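Long-range contact in CalS10 (Micromonospora echinospora, PDB 6UK5), which binds S-adenosylmethionine and probably methylates an amino pentose during calicheamicin biosynthesis: residues 156-169 with 181-193. Numbering follows the deposited sequence.
Sequences WWFPERFIDGYVGG and RVSRSTRQGRVTR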
ATOM      1  N   TRP A 156       2.773  23.390  14.508  1.00 48.35           N
ATOM      2  CA  TRP A 156       2.201  23.139  13.194  1.00 51.60           C
ATOM      3  C   TRP A 156       2.043  24.436  12.414  1.00 51.77           C
ATOM      4  O   TRP A 156       1.565  25.443  12.946  1.00 52.13           O
ATOM      5  CB  TRP A 156       0.844  22.445  13.345  1.00 50.47           C
ATOM      6  CG  TRP A 156       0.077  22.269  12.064  1.00 48.61           C
ATOM      7  CD1 TRP A 156      -1.163  22.771  11.785  1.00 49.01           C
ATOM      8  CD2 TRP A 156       0.491  21.553  10.891  1.00 54.03           C
ATOM      9  NE1 TRP A 156      -1.547  22.410  10.518  1.00 48.46           N
ATOM     10  CE2 TRP A 156      -0.551  21.662   9.947  1.00 50.98           C
ATOM     11  CE3 TRP A 156       1.637  20.828  10.548  1.00 53.12           C
ATOM     12  CZ2 TRP A 156      -0.480  21.076   8.683  1.00 50.71           C
ATOM     13  CZ3 TRP A 156       1.705  20.247   9.290  1.00 52.62           C
ATOM     14  CH2 TRP A 156       0.654  20.376   8.374  1.00 50.59           C
ATOM     15  N   TRP A 157       2.447  24.400  11.147  1.00 56.97           N
ATOM     16  CA  TRP A 157       2.205  25.469  10.195  1.00 53.47           C
ATOM     17  C   TRP A 157       1.652  24.795   8.946  1.00 53.03           C
ATOM     18  O   TRP A 157       1.816  23.587   8.758  1.00 52.70           O
ATOM     19  CB  TRP A 157       3.454  26.284   9.827  1.00 61.28           C
ATOM     20  CG  TRP A 157       4.199  26.946  10.959  1.00 63.08           C
ATOM     21  CD1 TRP A 157       5.511  26.758  11.291  1.00 62.49           C
ATOM     22  CD2 TRP A 157       3.674  27.874  11.922  1.00 64.84           C
ATOM     23  NE1 TRP A 157       5.842  27.534  12.376  1.00 61.65           N
ATOM     24  CE2 TRP A 157       4.730  28.219  12.789  1.00 63.79           C
ATOM     25  CE3 TRP A 157       2.416  28.448  12.130  1.00 65.75           C
ATOM     26  CZ2 TRP A 157       4.567  29.113  13.847  1.00 62.50           C
ATOM     27  CZ3 TRP A 157       2.257  29.336  13.182  1.00 61.22           C
ATOM     28  CH2 TRP A 157       3.325  29.659  14.026  1.00 61.52           C
ATOM     29  N   PHE A 158       1.009  25.560   8.088  1.00 51.62           N
ATOM     30  CA  PHE A 158       0.546  24.938   6.855  1.00 48.22           C
ATOM     31  C   PHE A 158       1.690  24.856   5.850  1.00 44.53           C
ATOM     32  O   PHE A 158       2.336  25.871   5.576  1.00 46.77           O
ATOM     33  CB  PHE A 158      -0.608  25.732   6.245  1.00 50.88           C
ATOM     34  CG  PHE A 158      -1.863  25.720   7.067  1.00 54.60           C
ATOM     35  CD1 PHE A 158      -2.504  24.526   7.349  1.00 55.48           C
ATOM     36  CD2 PHE A 158      -2.421  26.900   7.531  1.00 56.38           C
ATOM     37  CE1 PHE A 158      -3.667  24.506   8.093  1.00 54.26           C
ATOM     38  CE2 PHE A 158      -3.585  26.886   8.276  1.00 54.05           C
ATOM     39  CZ  PHE A 158      -4.209  25.688   8.556  1.00 53.58           C
ATOM     40  N   PRO A 159       1.980  23.676   5.298  1.00 47.42           N
ATOM     41  CA  PRO A 159       2.915  23.606   4.171  1.00 45.70           C
ATOM     42  C   PRO A 159       2.557  24.647   3.121  1.00 50.10           C
ATOM     43  O   PRO A 159       1.395  25.037   2.975  1.00 50.66           O
ATOM     44  CB  PRO A 159       2.736  22.176   3.654  1.00 47.15           C
ATOM     45  CG  PRO A 159       2.407  21.399   4.887  1.00 44.59           C
ATOM     46  CD  PRO A 159       1.630  22.333   5.798  1.00 47.95           C
ATOM     47  N   GLU A 160       3.565  25.091   2.371  1.00 54.57           N
ATOM     48  CA  GLU A 160       3.312  26.128   1.381  1.00 58.72           C
ATOM     49  C   GLU A 160       2.291  25.669   0.350  1.00 58.73           C
ATOM     50  O   GLU A 160       1.491  26.476  -0.139  1.00 59.74           O
ATOM     51  CB  GLU A 160       4.611  26.523   0.682  1.00 58.22           C
ATOM     52  CG  GLU A 160       4.485  27.796  -0.139  1.00 53.74           C
ATOM     53  CD  GLU A 160       5.702  28.069  -1.004  1.00 57.38           C
ATOM     54  OE1 GLU A 160       5.594  28.943  -1.894  1.00 53.08           O
ATOM     55  OE2 GLU A 160       6.757  27.424  -0.788  1.00 54.26           O
ATOM     56  N   ARG A 161       2.302  24.380   0.006  1.00 58.57           N
ATOM     57  CA  ARG A 161       1.426  23.856  -1.031  1.00 58.30           C
ATOM     58  C   ARG A 161       0.063  23.432  -0.507  1.00 58.64           C
ATOM     59  O   ARG A 161      -0.892  23.373  -1.289  1.00 56.77           O
ATOM     60  CB  ARG A 161       2.077  22.646  -1.713  1.00 52.71           C
ATOM     61  CG  ARG A 161       2.495  22.876  -3.156  1.00 54.68           C
ATOM     62  CD  ARG A 161       2.975  21.584  -3.801  1.00 52.11           C
ATOM     63  NE  ARG A 161       2.186  21.231  -4.978  1.00 57.84           N
ATOM     64  CZ  ARG A 161       2.400  20.155  -5.730  1.00 54.90           C
ATOM     65  NH1 ARG A 161       3.381  19.313  -5.432  1.00 53.18           N
ATOM     66  NH2 ARG A 161       1.628  19.916  -6.780  1.00 66.24           N
ATOM     67  N   PHE A 162      -0.055  23.125   0.785  1.00 56.89           N
ATOM     68  CA  PHE A 162      -1.310  22.602   1.320  1.00 60.28           C
ATOM     69  C   PHE A 162      -2.240  23.796   1.495  1.00 58.66           C
ATOM     70  O   PHE A 162      -2.336  24.398   2.565  1.00 58.46           O
ATOM     71  CB  PHE A 162      -1.065  21.856   2.624  1.00 59.73           C
ATOM     72  CG  PHE A 162      -2.305  21.291   3.248  1.00 62.30           C
ATOM     73  CD1 PHE A 162      -3.162  20.487   2.514  1.00 60.64           C
ATOM     74  CD2 PHE A 162      -2.597  21.532   4.578  1.00 62.75           C
ATOM     75  CE1 PHE A 162      -4.301  19.955   3.089  1.00 59.22           C
ATOM     76  CE2 PHE A 162      -3.732  21.002   5.161  1.00 59.88           C
ATOM     77  CZ  PHE A 162      -4.585  20.212   4.417  1.00 60.06           C
ATOM     78  N   ILE A 163      -2.919  24.141   0.410  1.00 56.98           N
ATOM     79  CA  ILE A 163      -3.916  25.207   0.396  1.00 59.31           C
ATOM     80  C   ILE A 163      -5.295  24.692   0.777  1.00 58.07           C
ATOM     81  O   ILE A 163      -5.945  25.238   1.674  1.00 57.12           O
ATOM     82  CB  ILE A 163      -3.879  25.883  -0.992  1.00 55.00           C
ATOM     83  CG1 ILE A 163      -2.437  26.355  -1.247  1.00 58.78           C
ATOM     84  CG2 ILE A 163      -4.875  27.025  -1.059  1.00 50.61           C
ATOM     85  CD1 ILE A 163      -2.112  26.727  -2.662  1.00 68.69           C
ATOM     86  N   ASP A 164      -5.780  23.656   0.086  1.00 57.21           N
ATOM     87  CA  ASP A 164      -7.089  23.077   0.386  1.00 56.65           C
ATOM     88  C   ASP A 164      -6.957  21.633   0.843  1.00 60.68           C
ATOM     89  O   ASP A 164      -7.115  21.345   2.037  1.00 53.52           O
ATOM     90  CB  ASP A 164      -8.013  23.175  -0.829  1.00 55.89           C
ATOM     91  CG  ASP A 164      -9.450  22.820  -0.490  1.00 55.02           C
ATOM     92  OD1 ASP A 164      -9.705  22.365   0.648  1.00 60.04           O
ATOM     93  OD2 ASP A 164     -10.330  23.017  -1.352  1.00 56.27           O
ATOM     94  N   GLY A 165      -6.671  20.709  -0.075  1.00 53.86           N
ATOM     95  CA  GLY A 165      -6.673  19.303   0.234  1.00 53.18           C
ATOM     96  C   GLY A 165      -5.382  18.625  -0.187  1.00 51.97           C
ATOM     97  O   GLY A 165      -4.648  19.097  -1.054  1.00 55.14           O
ATOM     98  N   TYR A 166      -5.130  17.485   0.457  1.00 52.88           N
ATOM     99  CA  TYR A 166      -3.950  16.667   0.217  1.00 53.02           C
ATOM    100  C   TYR A 166      -4.295  15.194   0.362  1.00 52.16           C
ATOM    101  O   TYR A 166      -4.967  14.807   1.320  1.00 49.92           O
ATOM    102  CB  TYR A 166      -2.821  17.010   1.198  1.00 53.65           C
ATOM    103  CG  TYR A 166      -1.668  16.020   1.167  1.00 54.33           C
ATOM    104  CD1 TYR A 166      -0.734  16.021   0.137  1.00 53.24           C
ATOM    105  CD2 TYR A 166      -1.523  15.071   2.176  1.00 52.82           C
ATOM    106  CE1 TYR A 166       0.312  15.107   0.117  1.00 52.95           C
ATOM    107  CE2 TYR A 166      -0.487  14.159   2.164  1.00 53.33           C
ATOM    108  CZ  TYR A 166       0.429  14.179   1.137  1.00 53.00           C
ATOM    109  OH  TYR A 166       1.458  13.263   1.138  1.00 50.00           O
ATOM    110  N   VAL A 167      -3.831  14.387  -0.587  1.00 51.67           N
ATOM    111  CA  VAL A 167      -4.002  12.939  -0.559  1.00 50.40           C
ATOM    112  C   VAL A 167      -2.617  12.323  -0.566  1.00 50.77           C
ATOM    113  O   VAL A 167      -1.843  12.519  -1.512  1.00 52.69           O
ATOM    114  CB  VAL A 167      -4.840  12.418  -1.735  1.00 48.91           C
ATOM    115  CG1 VAL A 167      -4.666  10.910  -1.887  1.00 48.97           C
ATOM    116  CG2 VAL A 167      -6.305  12.738  -1.505  1.00 46.69           C
ATOM    117  N   GLY A 168      -2.293  11.573   0.482  1.00 48.08           N
ATOM    118  CA  GLY A 168      -1.026  10.887   0.569  1.00 49.17           C
ATOM    119  C   GLY A 168      -1.228   9.383   0.449  1.00 49.68           C
ATOM    120  O   GLY A 168      -2.332   8.880   0.585  1.00 47.10           O
ATOM    121  N   GLY A 169      -0.128   8.671   0.202  1.00 50.85           N
ATOM    122  CA  GLY A 169      -0.202   7.227   0.075  1.00 53.74           C
ATOM    123  C   GLY A 169       1.146   6.639   0.411  1.00 57.03           C
ATOM    124  O   GLY A 169       2.183   7.195   0.038  1.00 56.60           O
ATOM    125  N   ARG A 181      -1.076   2.606   3.415  1.00 57.98           N
ATOM    126  CA  ARG A 181      -1.785   3.723   4.020  1.00 53.78           C
ATOM    127  C   ARG A 181      -2.199   4.706   2.940  1.00 52.02           C
ATOM    128  O   ARG A 181      -1.388   5.066   2.082  1.00 52.35           O
ATOM    129  CB  ARG A 181      -0.934   4.455   5.060  1.00 55.02           C
ATOM    130  CG  ARG A 181      -1.768   5.367   5.950  1.00 54.83           C
ATOM    131  CD  ARG A 181      -0.929   6.434   6.611  1.00 55.71           C
ATOM    132  NE  ARG A 181      -0.452   7.407   5.636  1.00 63.14           N
ATOM    133  CZ  ARG A 181       0.379   8.405   5.914  1.00 72.46           C
ATOM    134  NH1 ARG A 181       0.850   8.554   7.147  1.00 68.86           N
ATOM    135  NH2 ARG A 181       0.749   9.245   4.956  1.00 71.48           N
ATOM    136  N   VAL A 182      -3.456   5.133   2.989  1.00 49.85           N
ATOM    137  CA  VAL A 182      -3.954   6.233   2.176  1.00 48.60           C
ATOM    138  C   VAL A 182      -4.472   7.286   3.141  1.00 49.18           C
ATOM    139  O   VAL A 182      -5.268   6.975   4.035  1.00 49.58           O
ATOM    140  CB  VAL A 182      -5.071   5.785   1.215  1.00 52.93           C
ATOM    141  CG1 VAL A 182      -5.610   6.981   0.432  1.00 54.15           C
ATOM    142  CG2 VAL A 182      -4.577   4.693   0.288  1.00 54.70           C
ATOM    143  N   SER A 183      -4.022   8.523   2.969  1.00 49.07           N
ATOM    144  CA  SER A 183      -4.412   9.605   3.857  1.00 48.46           C
ATOM    145  C   SER A 183      -5.051  10.726   3.052  1.00 46.38           C
ATOM    146  O   SER A 183      -4.839  10.858   1.845  1.00 45.98           O
ATOM    147  CB  SER A 183      -3.214  10.149   4.644  1.00 51.12           C
ATOM    148  OG  SER A 183      -2.286  10.792   3.789  1.00 51.35           O
ATOM    149  N   ARG A 184      -5.845  11.530   3.745  1.00 50.51           N
ATOM    150  CA  ARG A 184      -6.476  12.690   3.132  1.00 49.69           C
ATOM    151  C   ARG A 184      -6.678  13.748   4.200  1.00 47.23           C
ATOM    152  O   ARG A 184      -7.306  13.485   5.230  1.00 48.87           O
ATOM    153  CB  ARG A 184      -7.800  12.293   2.493  1.00 51.59           C
ATOM    154  CG  ARG A 184      -8.456  13.369   1.677  1.00 54.02           C
ATOM    155  CD  ARG A 184      -9.760  12.840   1.142  1.00 55.18           C
ATOM    156  NE  ARG A 184     -10.516  13.866   0.439  1.00 55.12           N
ATOM    157  CZ  ARG A 184     -11.404  14.648   1.051  1.00 58.42           C
ATOM    158  NH1 ARG A 184     -11.591  14.530   2.362  1.00 60.63           N
ATOM    159  NH2 ARG A 184     -12.083  15.561   0.373  1.00 60.29           N
ATOM    160  N   SER A 185      -6.144  14.938   3.948  1.00 53.52           N
ATOM    161  CA  SER A 185      -6.246  16.072   4.853  1.00 51.19           C
ATOM    162  C   SER A 185      -6.847  17.252   4.108  1.00 55.36           C
ATOM    163  O   SER A 185      -6.457  17.538   2.970  1.00 42.87           O
ATOM    164  CB  SER A 185      -4.886  16.462   5.437  1.00 49.88           C
ATOM    165  OG  SER A 185      -4.147  15.318   5.823  1.00 48.15           O
ATOM    166  N   THR A 186      -7.797  17.924   4.742  1.00 56.35           N
ATOM    167  CA  THR A 186      -8.394  19.129   4.195  1.00 54.67           C
ATOM    168  C   THR A 186      -8.233  20.243   5.216  1.00 40.53           C
ATOM    169  O   THR A 186      -8.162  19.999   6.423  1.00 78.54           O
ATOM    170  CB  THR A 186      -9.876  18.928   3.857  1.00 60.97           C
ATOM    171  OG1 THR A 186     -10.604  18.584   5.043  1.00 61.39           O
ATOM    172  CG2 THR A 186     -10.039  17.827   2.822  1.00 59.38           C
ATOM    173  N   ARG A 187      -8.171  21.471   4.720  1.00 62.68           N
ATOM    174  CA  ARG A 187      -7.907  22.638   5.542  1.00 61.44           C
ATOM    175  C   ARG A 187      -9.090  23.590   5.478  1.00 63.57           C
ATOM    176  O   ARG A 187      -9.676  23.795   4.411  1.00 56.89           O
ATOM    177  CB  ARG A 187      -6.628  23.321   5.048  1.00 62.97           C
ATOM    178  CG  ARG A 187      -6.286  24.643   5.694  1.00 66.58           C
ATOM    179  CD  ARG A 187      -5.079  25.252   4.992  1.00 67.02           C
ATOM    180  NE  ARG A 187      -5.006  26.698   5.166  1.00 63.61           N
ATOM    181  CZ  ARG A 187      -4.071  27.469   4.624  1.00 57.75           C
ATOM    182  NH1 ARG A 187      -3.120  26.938   3.868  1.00 58.96           N
ATOM    183  NH2 ARG A 187      -4.086  28.776   4.837  1.00 60.20           N
ATOM    184  N   GLN A 188      -9.439  24.166   6.626  1.00 54.21           N
ATOM    185  CA  GLN A 188     -10.447  25.221   6.668  1.00 54.95           C
ATOM    186  C   GLN A 188     -10.199  26.047   7.926  1.00 56.27           C
ATOM    187  O   GLN A 188     -10.379  25.541   9.037  1.00 48.91           O
ATOM    188  CB  GLN A 188     -11.853  24.632   6.647  1.00 54.01           C
ATOM    189  CG  GLN A 188     -12.963  25.677   6.684  1.00 56.61           C
ATOM    190  CD  GLN A 188     -14.330  25.113   7.049  1.00 55.88           C
ATOM    191  OE1 GLN A 188     -15.278  25.870   7.255  1.00 52.84           O
ATOM    192  NE2 GLN A 188     -14.437  23.791   7.128  1.00 50.96           N
ATOM    193  N   GLY A 189      -9.771  27.289   7.759  1.00 45.96           N
ATOM    194  CA  GLY A 189      -9.390  28.089   8.912  1.00 46.35           C
ATOM    195  C   GLY A 189      -8.052  27.636   9.437  1.00 47.23           C
ATOM    196  O   GLY A 189      -7.105  27.449   8.671  1.00 48.30           O
ATOM    197  N   ARG A 190      -7.968  27.447  10.749  1.00 46.36           N
ATOM    198  CA  ARG A 190      -6.786  26.879  11.385  1.00 47.63           C
ATOM    199  C   ARG A 190      -6.875  25.372  11.572  1.00 43.07           C
ATOM    200  O   ARG A 190      -5.945  24.776  12.124  1.00 44.57           O
ATOM    201  CB  ARG A 190      -6.530  27.564  12.739  1.00 48.47           C
ATOM    202  CG  ARG A 190      -7.777  27.763  13.587  1.00 54.31           C
ATOM    203  CD  ARG A 190      -7.502  28.370  14.964  1.00 61.26           C
ATOM    204  NE  ARG A 190      -6.644  29.550  14.909  1.00 66.93           N
ATOM    205  CZ  ARG A 190      -6.666  30.544  15.796  1.00 74.72           C
ATOM    206  NH1 ARG A 190      -7.546  30.544  16.791  1.00 82.75           N
ATOM    207  NH2 ARG A 190      -5.823  31.560  15.671  1.00 73.29           N
ATOM    208  N   VAL A 191      -7.962  24.745  11.132  1.00 46.17           N
ATOM    209  CA  VAL A 191      -8.220  23.339  11.409  1.00 44.13           C
ATOM    210  C   VAL A 191      -7.873  22.502  10.189  1.00 47.35           C
ATOM    211  O   VAL A 191      -8.192  22.874   9.052  1.00 53.88           O
ATOM    212  CB  VAL A 191      -9.694  23.122  11.808  1.00 41.35           C
ATOM    213  CG1 VAL A 191      -9.940  21.656  12.172  1.00 44.13           C
ATOM    214  CG2 VAL A 191     -10.095  24.077  12.914  1.00 40.69           C
ATOM    215  N   THR A 192      -7.200  21.378  10.420  1.00 40.49           N
ATOM    216  CA  THR A 192      -6.903  20.400   9.382  1.00 43.81           C
ATOM    217  C   THR A 192      -7.564  19.087   9.783  1.00 40.47           C
ATOM    218  O   THR A 192      -7.372  18.614  10.909  1.00 42.85           O
ATOM    219  CB  THR A 192      -5.398  20.209   9.183  1.00 45.01           C
ATOM    220  OG1 THR A 192      -4.728  21.470   9.311  1.00 41.73           O
ATOM    221  CG2 THR A 192      -5.123  19.642   7.799  1.00 45.61           C
ATOM    222  N   ARG A 193      -8.331  18.494   8.874  1.00 39.67           N
ATOM    223  CA  ARG A 193      -9.046  17.252   9.149  1.00 45.00           C
ATOM    224  C   ARG A 193      -8.248  16.109   8.537  1.00 44.42           C
ATOM    225  O   ARG A 193      -8.243  15.927   7.316  1.00 49.32           O
ATOM    226  CB  ARG A 193     -10.470  17.277   8.601  1.00 46.25           C
ATOM    227  CG  ARG A 193     -11.241  16.006   8.942  1.00 45.74           C
ATOM    228  CD  ARG A 193     -12.691  16.039   8.492  1.00 50.33           C
ATOM    229  NE  ARG A 193     -13.245  14.687   8.482  1.00 45.99           N
ATOM    230  CZ  ARG A 193     -13.016  13.809   7.507  1.00 49.74           C
ATOM    231  NH1 ARG A 193     -12.256  14.150   6.473  1.00 58.61           N
ATOM    232  NH2 ARG A 193     -13.539  12.592   7.559  1.00 47.71           N
TER
HETATM  233  O   HOH W   1      -4.491  22.950  11.193  1.00 41.07           O
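Arg187 lays its guanidinium flat on one face of the Phe158 ring, the planes 4° apart, with CZ 3.8 Å from the ring centroid in a cation-pi stack. Its chain runs extended, CG anti to the backbone N (chi1 173°), so that CD also rests over that face and NH1 reaches past the ring to Phe162 O, 3.0 Å away and in the guanidinium plane. Arginine suits the place because its flat cation can stack and donate at its edge at once. Replacing Arg187 by alanine removes the guanidinium, which is likely to cost Phe158 the cation over this face and Phe162 O this donor, setting the 158-164 loop freer to move. Phe162 turns its ring edge to the paired strands 177-188 and 191-202: CE2 meets Thr192 CG2 at 3.3 Å, and Ser185 O lies by CE1. The other branch of Thr192, OG1, lies at the edge of Phe158. Beyond the loop, backbone bonds pair Tyr166 with Ser185 and Gly168 with Ser183. On the sheet's other face, Arg184 hydrogen-bonds to backbone O atoms of Asp202 and Ala203 of the second subunit. Strands 165-174 and 177-188 thus form an antiparallel beta hairpin at the edge, within this chain, of a sheet separate from the Rossmann-like methyltransferase core.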